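Local coordinates for conjugal transfer protein TRWB (Escherichia coli, PDB 1E9R) that probably couples ATP hydrolysis to the transfer of DNA during bacterial conjugation, acting as a ring-shaped hexameric coupling protein that resembles ring helicases and F1-ATPase, at residues W175-F181 with R211-S215; W115-N119 with P167-L172; G361-R367 with E385-V391. All coordinates share one frame. Residues are numbered along the deposited sequence.

Interaction 1. Residues W175-F181 with R211-S215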
loop_
_atom_site.group_PDB
_atom_site.type_symbol
_atom_site.label_atom_id
_atom_site.label_comp_id
_atom_site.label_asym_id
_atom_site.label_seq_id
_atom_site.Cartn_x
_atom_site.Cartn_y
_atom_site.Cartn_z
ATOM N N TRP B 175 -15.385 -10.906 -36.952
ATOM C CA TRP B 175 -16.007 -11.774 -35.983
ATOM C C TRP B 175 -15.774 -11.353 -34.546
ATOM O O TRP B 175 -16.714 -11.256 -33.764
ATOM C CB TRP B 175 -15.498 -13.197 -36.190
ATOM C CG TRP B 175 -16.145 -13.880 -37.349
ATOM C CD1 TRP B 175 -15.540 -14.357 -38.488
ATOM C CD2 TRP B 175 -17.541 -14.147 -37.492
ATOM N NE1 TRP B 175 -16.483 -14.902 -39.327
ATOM C CE2 TRP B 175 -17.718 -14.786 -38.740
ATOM C CE3 TRP B 175 -18.661 -13.906 -36.682
ATOM C CZ2 TRP B 175 -18.973 -15.185 -39.196
ATOM C CZ3 TRP B 175 -19.899 -14.303 -37.133
ATOM C CH2 TRP B 175 -20.050 -14.936 -38.381
ATOM N N THR B 176 -14.518 -11.094 -34.204
ATOM C CA THR B 176 -14.174 -10.736 -32.841
ATOM C C THR B 176 -14.635 -9.374 -32.373
ATOM O O THR B 176 -14.782 -9.181 -31.177
ATOM C CB THR B 176 -12.637 -10.846 -32.569
ATOM O OG1 THR B 176 -11.911 -9.977 -33.445
ATOM C CG2 THR B 176 -12.161 -12.271 -32.762
ATOM N N THR B 177 -14.876 -8.429 -33.278
ATOM C CA THR B 177 -15.289 -7.102 -32.822
ATOM C C THR B 177 -16.427 -6.437 -33.585
ATOM O O THR B 177 -16.989 -5.457 -33.115
ATOM C CB THR B 177 -14.086 -6.124 -32.809
ATOM O OG1 THR B 177 -13.811 -5.678 -34.141
ATOM C CG2 THR B 177 -12.842 -6.817 -32.264
ATOM N N ILE B 178 -16.778 -6.967 -34.752
ATOM C CA ILE B 178 -17.838 -6.366 -35.558
ATOM C C ILE B 178 -19.134 -7.164 -35.582
ATOM O O ILE B 178 -20.208 -6.600 -35.412
ATOM C CB ILE B 178 -17.381 -6.144 -37.025
ATOM C CG1 ILE B 178 -16.109 -5.296 -37.063
ATOM C CG2 ILE B 178 -18.478 -5.439 -37.800
ATOM C CD1 ILE B 178 -16.282 -3.918 -36.485
ATOM N N ALA B 179 -19.040 -8.466 -35.806
ATOM C CA ALA B 179 -20.235 -9.295 -35.843
ATOM C C ALA B 179 -21.009 -9.051 -34.559
ATOM O O ALA B 179 -20.412 -8.779 -33.524
ATOM C CB ALA B 179 -19.854 -10.761 -35.955
ATOM N N THR B 180 -22.335 -9.137 -34.616
ATOM C CA THR B 180 -23.133 -8.918 -33.414
ATOM C C THR B 180 -22.822 -10.009 -32.401
ATOM O O THR B 180 -22.339 -11.091 -32.746
ATOM C CB THR B 180 -24.657 -8.958 -33.687
ATOM O OG1 THR B 180 -25.051 -10.303 -33.972
ATOM C CG2 THR B 180 -25.025 -8.065 -34.861
ATOM N N PHE B 181 -23.113 -9.703 -31.146
ATOM C CA PHE B 181 -22.890 -10.621 -30.042
ATOM C C PHE B 181 -23.415 -11.998 -30.380
ATOM O O PHE B 181 -22.730 -13.002 -30.193
ATOM C CB PHE B 181 -23.626 -10.120 -28.814
ATOM C CG PHE B 181 -22.878 -10.312 -27.531
ATOM C CD1 PHE B 181 -21.688 -9.625 -27.294
ATOM C CD2 PHE B 181 -23.401 -11.113 -26.525
ATOM C CE1 PHE B 181 -21.037 -9.724 -26.070
ATOM C CE2 PHE B 181 -22.754 -11.217 -25.295
ATOM C CZ PHE B 181 -21.570 -10.517 -25.069
ATOM N N ARG B 211 -13.861 -8.757 -26.490
ATOM C CA ARG B 211 -14.090 -7.910 -27.663
ATOM C C ARG B 211 -13.300 -6.609 -27.588
ATOM O O ARG B 211 -12.666 -6.191 -28.555
ATOM C CB ARG B 211 -15.581 -7.597 -27.784
ATOM C CG ARG B 211 -16.441 -8.837 -27.921
ATOM C CD ARG B 211 -16.789 -9.123 -29.374
ATOM N NE ARG B 211 -18.066 -8.532 -29.759
ATOM C CZ ARG B 211 -18.633 -8.672 -30.954
ATOM N NH1 ARG B 211 -18.038 -9.378 -31.909
ATOM N NH2 ARG B 211 -19.828 -8.138 -31.175
ATOM N N PHE B 212 -13.349 -5.968 -26.432
ATOM C CA PHE B 212 -12.637 -4.719 -26.224
ATOM C C PHE B 212 -11.124 -4.892 -26.332
ATOM O O PHE B 212 -10.454 -4.101 -26.987
ATOM C CB PHE B 212 -13.008 -4.134 -24.865
ATOM C CG PHE B 212 -14.275 -3.353 -24.880
ATOM C CD1 PHE B 212 -14.456 -2.326 -25.804
ATOM C CD2 PHE B 212 -15.284 -3.626 -23.966
ATOM C CE1 PHE B 212 -15.619 -1.580 -25.813
ATOM C CE2 PHE B 212 -16.463 -2.879 -23.969
ATOM C CZ PHE B 212 -16.630 -1.857 -24.890
ATOM N N VAL B 213 -10.576 -5.916 -25.692
ATOM C CA VAL B 213 -9.140 -6.133 -25.771
ATOM C C VAL B 213 -8.753 -6.252 -27.231
ATOM O O VAL B 213 -7.874 -5.544 -27.699
ATOM C CB VAL B 213 -8.708 -7.432 -25.057
ATOM C CG1 VAL B 213 -7.243 -7.700 -25.315
ATOM C CG2 VAL B 213 -8.959 -7.312 -23.569
ATOM N N LEU B 214 -9.421 -7.150 -27.942
ATOM C CA LEU B 214 -9.148 -7.386 -29.356
ATOM C C LEU B 214 -9.371 -6.155 -30.224
ATOM O O LEU B 214 -8.688 -5.966 -31.229
ATOM C CB LEU B 214 -10.005 -8.544 -29.862
ATOM C CG LEU B 214 -9.388 -9.944 -29.900
ATOM C CD1 LEU B 214 -8.225 -10.064 -28.930
ATOM C CD2 LEU B 214 -10.481 -10.958 -29.595
ATOM N N SER B 215 -10.324 -5.318 -29.842
ATOM C CA SER B 215 -10.578 -4.103 -30.599
ATOM C C SER B 215 -9.360 -3.185 -30.471
ATOM O O SER B 215 -9.075 -2.394 -31.367
ATOM C CB SER B 215 -11.835 -3.395 -30.067
ATOM O OG SER B 215 -11.518 -2.127 -29.511
#
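One arginine side chain can link a helix to the backbone of a neighbouring turn by way of a single carbonyl, and R211 does so here. It has by far the largest buried area of the contact. Its side chain leaves helix 201-217 sideways and its tip comes up against the turn W175-F181, where the guanidinium grips one acceptor twice: R211 NH2 donates to A179 O at 2.5 Å and R211 NH1 to the same A179 O at 2.9 Å. T176 and T177 supply the apolar half. T176 CB lies 3.7 Å from L214 CD2, and T177 CG2 packs 4.1 Å from L214 CB, one turn along from R211. Their hydroxyls turn back to their own helix, T176 OG1 bonding L172 O and T177 OG1 bonding F173 O. The contact thus joins the C-terminal part of helix 169-178 and the turn after it to helix 201-217, with helix 141-163 touching T176 and L214, and S195 of a second subunit bonding I178 O.

Interaction 2. Residues W115-N119 with P167-L172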
loop_
_atom_site.group_PDB
_atom_site.type_symbol
_atom_site.label_atom_id
_atom_site.label_comp_id
_atom_site.label_asym_id
_atom_site.label_seq_id
_atom_site.Cartn_x
_atom_site.Cartn_y
_atom_site.Cartn_z
ATOM N N TRP B 115 2.699 -10.186 -43.645
ATOM C CA TRP B 115 2.644 -11.040 -42.459
ATOM C C TRP B 115 1.357 -10.952 -41.643
ATOM O O TRP B 115 0.641 -9.950 -41.694
ATOM C CB TRP B 115 3.833 -10.682 -41.549
ATOM C CG TRP B 115 3.892 -11.431 -40.235
ATOM C CD1 TRP B 115 4.555 -12.599 -39.981
ATOM C CD2 TRP B 115 3.274 -11.042 -39.000
ATOM N NE1 TRP B 115 4.394 -12.960 -38.663
ATOM C CE2 TRP B 115 3.610 -12.023 -38.039
ATOM C CE3 TRP B 115 2.465 -9.961 -38.611
ATOM C CZ2 TRP B 115 3.169 -11.954 -36.710
ATOM C CZ3 TRP B 115 2.025 -9.895 -37.293
ATOM C CH2 TRP B 115 2.381 -10.887 -36.360
ATOM N N SER B 116 1.090 -12.016 -40.887
ATOM C CA SER B 116 -0.058 -12.105 -39.978
ATOM C C SER B 116 0.389 -13.210 -39.045
ATOM O O SER B 116 1.139 -14.084 -39.467
ATOM C CB SER B 116 -1.334 -12.548 -40.692
ATOM O OG SER B 116 -1.428 -13.969 -40.734
ATOM N N PHE B 117 -0.063 -13.199 -37.797
ATOM C CA PHE B 117 0.377 -14.232 -36.881
ATOM C C PHE B 117 0.028 -15.635 -37.358
ATOM O O PHE B 117 0.595 -16.611 -36.873
ATOM C CB PHE B 117 -0.163 -13.987 -35.466
ATOM C CG PHE B 117 -1.595 -14.385 -35.269
ATOM C CD1 PHE B 117 -2.625 -13.533 -35.625
ATOM C CD2 PHE B 117 -1.911 -15.612 -34.703
ATOM C CE1 PHE B 117 -3.953 -13.904 -35.417
ATOM C CE2 PHE B 117 -3.231 -15.988 -34.495
ATOM C CZ PHE B 117 -4.252 -15.132 -34.851
ATOM N N PHE B 118 -0.887 -15.747 -38.315
ATOM C CA PHE B 118 -1.252 -17.065 -38.829
ATOM C C PHE B 118 -0.020 -17.795 -39.366
ATOM O O PHE B 118 0.089 -19.019 -39.261
ATOM C CB PHE B 118 -2.292 -16.954 -39.954
ATOM C CG PHE B 118 -3.704 -16.776 -39.471
ATOM C CD1 PHE B 118 -4.423 -17.857 -38.980
ATOM C CD2 PHE B 118 -4.317 -15.527 -39.501
ATOM C CE1 PHE B 118 -5.742 -17.703 -38.520
ATOM C CE2 PHE B 118 -5.637 -15.359 -39.046
ATOM C CZ PHE B 118 -6.350 -16.453 -38.554
ATOM N N ASN B 119 0.908 -17.029 -39.931
ATOM C CA ASN B 119 2.125 -17.581 -40.516
ATOM C C ASN B 119 3.061 -18.275 -39.533
ATOM O O ASN B 119 4.018 -18.926 -39.961
ATOM C CB ASN B 119 2.924 -16.484 -41.236
ATOM C CG ASN B 119 2.091 -15.718 -42.258
ATOM O OD1 ASN B 119 1.073 -16.206 -42.741
ATOM N ND2 ASN B 119 2.538 -14.511 -42.602
ATOM N N PRO B 167 -8.003 -17.989 -43.372
ATOM C CA PRO B 167 -7.172 -17.344 -42.352
ATOM C C PRO B 167 -6.960 -15.871 -42.697
ATOM O O PRO B 167 -5.866 -15.464 -43.100
ATOM C CB PRO B 167 -5.883 -18.156 -42.407
ATOM C CG PRO B 167 -5.753 -18.422 -43.856
ATOM C CD PRO B 167 -7.168 -18.817 -44.266
ATOM N N SER B 168 -8.022 -15.083 -42.540
ATOM C CA SER B 168 -7.988 -13.654 -42.842
ATOM C C SER B 168 -8.006 -12.789 -41.592
ATOM O O SER B 168 -8.845 -12.983 -40.715
ATOM C CB SER B 168 -9.188 -13.279 -43.713
ATOM O OG SER B 168 -9.211 -11.888 -43.987
ATOM N N MET B 169 -7.091 -11.830 -41.507
ATOM C CA MET B 169 -7.068 -10.949 -40.350
ATOM C C MET B 169 -8.307 -10.075 -40.376
ATOM O O MET B 169 -8.790 -9.635 -39.330
ATOM C CB MET B 169 -5.820 -10.064 -40.342
ATOM C CG MET B 169 -4.539 -10.793 -39.957
ATOM S SD MET B 169 -4.700 -11.736 -38.433
ATOM C CE MET B 169 -4.730 -10.445 -37.247
ATOM N N ARG B 170 -8.824 -9.833 -41.573
ATOM C CA ARG B 170 -10.011 -9.012 -41.732
ATOM C C ARG B 170 -11.212 -9.798 -41.208
ATOM O O ARG B 170 -12.050 -9.260 -40.486
ATOM C CB ARG B 170 -10.182 -8.648 -43.205
ATOM C CG ARG B 170 -10.939 -7.351 -43.461
ATOM C CD ARG B 170 -10.294 -6.556 -44.602
ATOM N NE ARG B 170 -9.274 -5.621 -44.121
ATOM C CZ ARG B 170 -8.426 -4.956 -44.909
ATOM N NH1 ARG B 170 -8.467 -5.124 -46.228
ATOM N NH2 ARG B 170 -7.546 -4.109 -44.380
ATOM N N GLU B 171 -11.284 -11.077 -41.559
ATOM C CA GLU B 171 -12.375 -11.941 -41.100
ATOM C C GLU B 171 -12.318 -12.126 -39.582
ATOM O O GLU B 171 -13.351 -12.142 -38.902
ATOM C CB GLU B 171 -12.298 -13.318 -41.775
ATOM C CG GLU B 171 -13.098 -13.439 -43.067
ATOM C CD GLU B 171 -14.598 -13.297 -42.838
ATOM O OE1 GLU B 171 -15.172 -14.146 -42.108
ATOM O OE2 GLU B 171 -15.197 -12.334 -43.386
ATOM N N LEU B 172 -11.099 -12.278 -39.072
ATOM C CA LEU B 172 -10.847 -12.448 -37.650
ATOM C C LEU B 172 -11.310 -11.199 -36.915
ATOM O O LEU B 172 -11.973 -11.274 -35.885
ATOM C CB LEU B 172 -9.351 -12.660 -37.413
ATOM C CG LEU B 172 -8.904 -12.886 -35.972
ATOM C CD1 LEU B 172 -9.552 -14.139 -35.397
ATOM C CD2 LEU B 172 -7.404 -13.020 -35.955
#
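Two phenylalanines adjacent in sequence share a single methionine sulfur: M169 SD lies 4.9 Å from the ring centroid of F117 and also 4.9 Å from that of F118, approaching each ring obliquely. The nearest ring atoms, F117 CE1 and F118 CE2, are both 3.8 Å from M169 SD, so this is a double Met-aromatic contact. It illustrates how a flexible, polarisable side chain can serve two aromatic neighbours at once.

F118 has the most surface covered. Besides the sulfur it receives P167, whose CB sits 3.8 Å from the F118 ring centroid and only 14° off the ring normal, a CH-pi contact over the face. F117 instead offers its edge to L172, with F117 CE1 3.6 Å from L172 CD2. Next to the sulfur, M169 CG meets S116 CB at 3.7 Å.

No hydrogen bond crosses between the segments; polar groups work locally to fix the two backbones. S168 is the N-cap of helix 169-178, its OG accepting from E171 N at 3.3 Å and, weakly, from R170 N at 3.2 Å. In the facing segment N119 N bonds S116 O at 3.0 Å, closing the tight turn that presents both rings.

The contact therefore sets a short 3-10 turn, in the connection between strand 103-105 and helix 126-134, against the first turn of helix 169-178. Helix 141-163 packs on F117, F118 and L172, helix 126-134 adds W127 and V134 against F117, and H221 of helix 219-223 touches M169.

Interaction 3. Residues G361-R367 with E385-V391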
loop_
_atom_site.group_PDB
_atom_site.type_symbol
_atom_site.label_atom_id
_atom_site.label_comp_id
_atom_site.label_asym_id
_atom_site.label_seq_id
_atom_site.Cartn_x
_atom_site.Cartn_y
_atom_site.Cartn_z
ATOM N N GLY B 361 27.751 -0.014 -6.980
ATOM C CA GLY B 361 28.284 -0.587 -5.758
ATOM C C GLY B 361 29.331 0.170 -4.983
ATOM O O GLY B 361 29.878 1.162 -5.456
ATOM N N GLU B 362 29.596 -0.322 -3.773
ATOM C CA GLU B 362 30.597 0.261 -2.874
ATOM C C GLU B 362 31.848 -0.608 -2.840
ATOM O O GLU B 362 31.866 -1.736 -3.338
ATOM C CB GLU B 362 30.099 0.319 -1.424
ATOM C CG GLU B 362 28.736 0.902 -1.175
ATOM C CD GLU B 362 28.500 1.139 0.313
ATOM O OE1 GLU B 362 28.771 0.219 1.126
ATOM O OE2 GLU B 362 28.041 2.251 0.666
ATOM N N HIS B 363 32.889 -0.072 -2.217
ATOM C CA HIS B 363 34.126 -0.814 -2.041
ATOM C C HIS B 363 34.601 -0.544 -0.613
ATOM O O HIS B 363 34.226 0.464 -0.018
ATOM C CB HIS B 363 35.193 -0.393 -3.088
ATOM C CG HIS B 363 35.645 1.037 -2.993
ATOM N ND1 HIS B 363 36.339 1.657 -4.010
ATOM C CD2 HIS B 363 35.545 1.952 -1.999
ATOM C CE1 HIS B 363 36.648 2.891 -3.647
ATOM N NE2 HIS B 363 36.179 3.095 -2.429
ATOM N N GLU B 364 35.357 -1.469 -0.037
ATOM C CA GLU B 364 35.896 -1.237 1.289
ATOM C C GLU B 364 37.364 -0.977 0.977
ATOM O O GLU B 364 37.979 -1.697 0.189
ATOM C CB GLU B 364 35.704 -2.440 2.198
ATOM C CG GLU B 364 35.939 -2.080 3.644
ATOM C CD GLU B 364 35.317 -3.057 4.590
ATOM O OE1 GLU B 364 35.616 -4.259 4.468
ATOM O OE2 GLU B 364 34.526 -2.621 5.456
ATOM N N VAL B 365 37.918 0.050 1.604
ATOM C CA VAL B 365 39.269 0.493 1.311
ATOM C C VAL B 365 40.034 0.987 2.550
ATOM O O VAL B 365 39.420 1.363 3.542
ATOM C CB VAL B 365 39.128 1.629 0.244
ATOM C CG1 VAL B 365 40.169 2.669 0.424
ATOM C CG2 VAL B 365 39.145 1.039 -1.156
ATOM N N GLU B 366 41.370 0.968 2.497
ATOM C CA GLU B 366 42.202 1.467 3.604
ATOM C C GLU B 366 42.924 2.715 3.116
ATOM O O GLU B 366 43.511 2.710 2.030
ATOM C CB GLU B 366 43.235 0.430 4.052
ATOM C CG GLU B 366 42.627 -0.852 4.566
ATOM C CD GLU B 366 43.650 -1.796 5.162
ATOM O OE1 GLU B 366 44.736 -1.959 4.563
ATOM O OE2 GLU B 366 43.359 -2.391 6.222
ATOM N N ARG B 367 42.882 3.778 3.917
ATOM C CA ARG B 367 43.516 5.046 3.558
ATOM C C ARG B 367 44.422 5.641 4.635
ATOM O O ARG B 367 44.215 5.424 5.827
ATOM C CB ARG B 367 42.444 6.074 3.213
ATOM C CG ARG B 367 42.426 6.486 1.770
ATOM C CD ARG B 367 41.633 7.752 1.617
ATOM N NE ARG B 367 40.227 7.549 1.932
ATOM C CZ ARG B 367 39.326 7.058 1.084
ATOM N NH1 ARG B 367 39.671 6.710 -0.152
ATOM N NH2 ARG B 367 38.067 6.921 1.476
ATOM N N GLU B 385 42.895 3.969 8.068
ATOM C CA GLU B 385 41.450 3.957 8.253
ATOM C C GLU B 385 40.750 3.054 7.242
ATOM O O GLU B 385 41.050 3.099 6.053
ATOM C CB GLU B 385 40.897 5.375 8.118
ATOM C CG GLU B 385 41.123 6.007 6.751
ATOM C CD GLU B 385 40.316 7.285 6.559
ATOM O OE1 GLU B 385 39.584 7.671 7.495
ATOM O OE2 GLU B 385 40.406 7.906 5.474
ATOM N N ARG B 386 39.820 2.234 7.726
ATOM C CA ARG B 386 39.056 1.335 6.867
ATOM C C ARG B 386 37.730 2.028 6.586
ATOM O O ARG B 386 37.007 2.394 7.506
ATOM C CB ARG B 386 38.834 -0.000 7.567
ATOM C CG ARG B 386 37.885 -0.932 6.859
ATOM C CD ARG B 386 37.915 -2.290 7.529
ATOM N NE ARG B 386 38.013 -2.192 8.990
ATOM C CZ ARG B 386 37.058 -1.717 9.790
ATOM N NH1 ARG B 386 35.901 -1.291 9.284
ATOM N NH2 ARG B 386 37.255 -1.673 11.102
ATOM N N VAL B 387 37.409 2.204 5.310
ATOM C CA VAL B 387 36.197 2.912 4.928
ATOM C C VAL B 387 35.401 2.251 3.816
ATOM O O VAL B 387 35.969 1.711 2.869
ATOM C CB VAL B 387 36.556 4.361 4.480
ATOM C CG1 VAL B 387 35.354 5.058 3.888
ATOM C CG2 VAL B 387 37.070 5.152 5.664
ATOM N N ARG B 388 34.076 2.296 3.952
ATOM C CA ARG B 388 33.152 1.776 2.944
ATOM C C ARG B 388 32.553 2.996 2.242
ATOM O O ARG B 388 32.147 3.956 2.902
ATOM C CB ARG B 388 32.029 0.980 3.587
ATOM C CG ARG B 388 32.318 -0.483 3.799
ATOM C CD ARG B 388 31.152 -1.081 4.553
ATOM N NE ARG B 388 29.911 -0.470 4.085
ATOM C CZ ARG B 388 28.940 -0.044 4.883
ATOM N NH1 ARG B 388 29.064 -0.168 6.199
ATOM N NH2 ARG B 388 27.845 0.505 4.365
ATOM N N GLU B 389 32.502 2.960 0.912
ATOM C CA GLU B 389 31.974 4.075 0.135
ATOM C C GLU B 389 31.565 3.680 -1.275
ATOM O O GLU B 389 31.992 2.649 -1.791
ATOM C CB GLU B 389 33.012 5.205 0.062
ATOM C CG GLU B 389 34.452 4.727 -0.060
ATOM C CD GLU B 389 35.444 5.867 -0.228
ATOM O OE1 GLU B 389 35.320 6.889 0.491
ATOM O OE2 GLU B 389 36.359 5.730 -1.078
ATOM N N ARG B 390 30.728 4.519 -1.886
ATOM C CA ARG B 390 30.259 4.294 -3.248
ATOM C C ARG B 390 31.402 4.563 -4.199
ATOM O O ARG B 390 32.066 5.592 -4.108
ATOM C CB ARG B 390 29.108 5.244 -3.617
ATOM C CG ARG B 390 27.785 4.981 -2.925
ATOM C CD ARG B 390 27.209 3.614 -3.280
ATOM N NE ARG B 390 26.056 3.303 -2.441
ATOM C CZ ARG B 390 24.872 3.907 -2.533
ATOM N NH1 ARG B 390 24.655 4.862 -3.439
ATOM N NH2 ARG B 390 23.904 3.578 -1.690
ATOM N N VAL B 391 31.641 3.640 -5.113
ATOM C CA VAL B 391 32.687 3.842 -6.091
ATOM C C VAL B 391 32.283 5.081 -6.902
ATOM O O VAL B 391 33.113 5.935 -7.229
ATOM C CB VAL B 391 32.810 2.596 -6.991
ATOM C CG1 VAL B 391 33.753 2.857 -8.159
ATOM C CG2 VAL B 391 33.313 1.422 -6.154
HETATM O O HOH W 1 24.864 1.805 0.427
HETATM O O HOH W 2 34.458 0.014 7.335
#
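Antiparallel pairing gives each strand residue a fixed partner, and following E385-V391 reads these off in turn. E385 forms a hydrogen-bonded pair with R367, through R367 N to E385 O at 2.9 Å and E385 N to R367 O at 3.0 Å, while E385 OE2 makes a salt bridge to R367 NE at 3.6 Å. R386, opposite E366, sends its guanidinium to E385 of a third subunit; a water joins its NH1, weakly, to E364 OE2, although E364 has its main partner in R19. V387 pairs with V365, V387 N to V365 O being 2.8 Å. R388 reaches diagonally to E362, with R388 NE 3.2 Å from E362 OE1. E389 serves two bases on the V387 face: its OE2 accepts from H363 NE2 at 3.0 Å and its OE1 bridges R367 NH2 at 2.9 Å. R390 makes a long salt bridge to E362, supplemented by a water between R390 NH2 and E362 OE2 (weak on the E362 side), while its stronger partners are E354 and S357. V391 N closes the pairing on G361 O at 3.1 Å. Charge on both faces of this hairpin is thus largely matched by opposite charge, and the ion pairs continue into a neighbouring subunit, consistent with a part in ring assembly.

Interactions 1 and 2 use different parts of one helix, 169-178: the turn 115-119 packs on its start and helix 201-217 toward its C-terminal side, with contact centres about 15 Å apart. Interaction 3 lies on the opposite side of the chain's centre, its centre about 60 Å from theirs, and belongs to a small antiparallel sheet. Interaction 1 is a buried contact; the other two are partly buried. Chemistry follows place: interaction 2, untouched by other subunits, is held by apolar and aromatic packing, interaction 1 combines such packing with a pair of hydrogen bonds from an arginine to one carbonyl, and interaction 3 relies on backbone pairing and salt bridges. Interactions 1 and 3 both touch the second subunit.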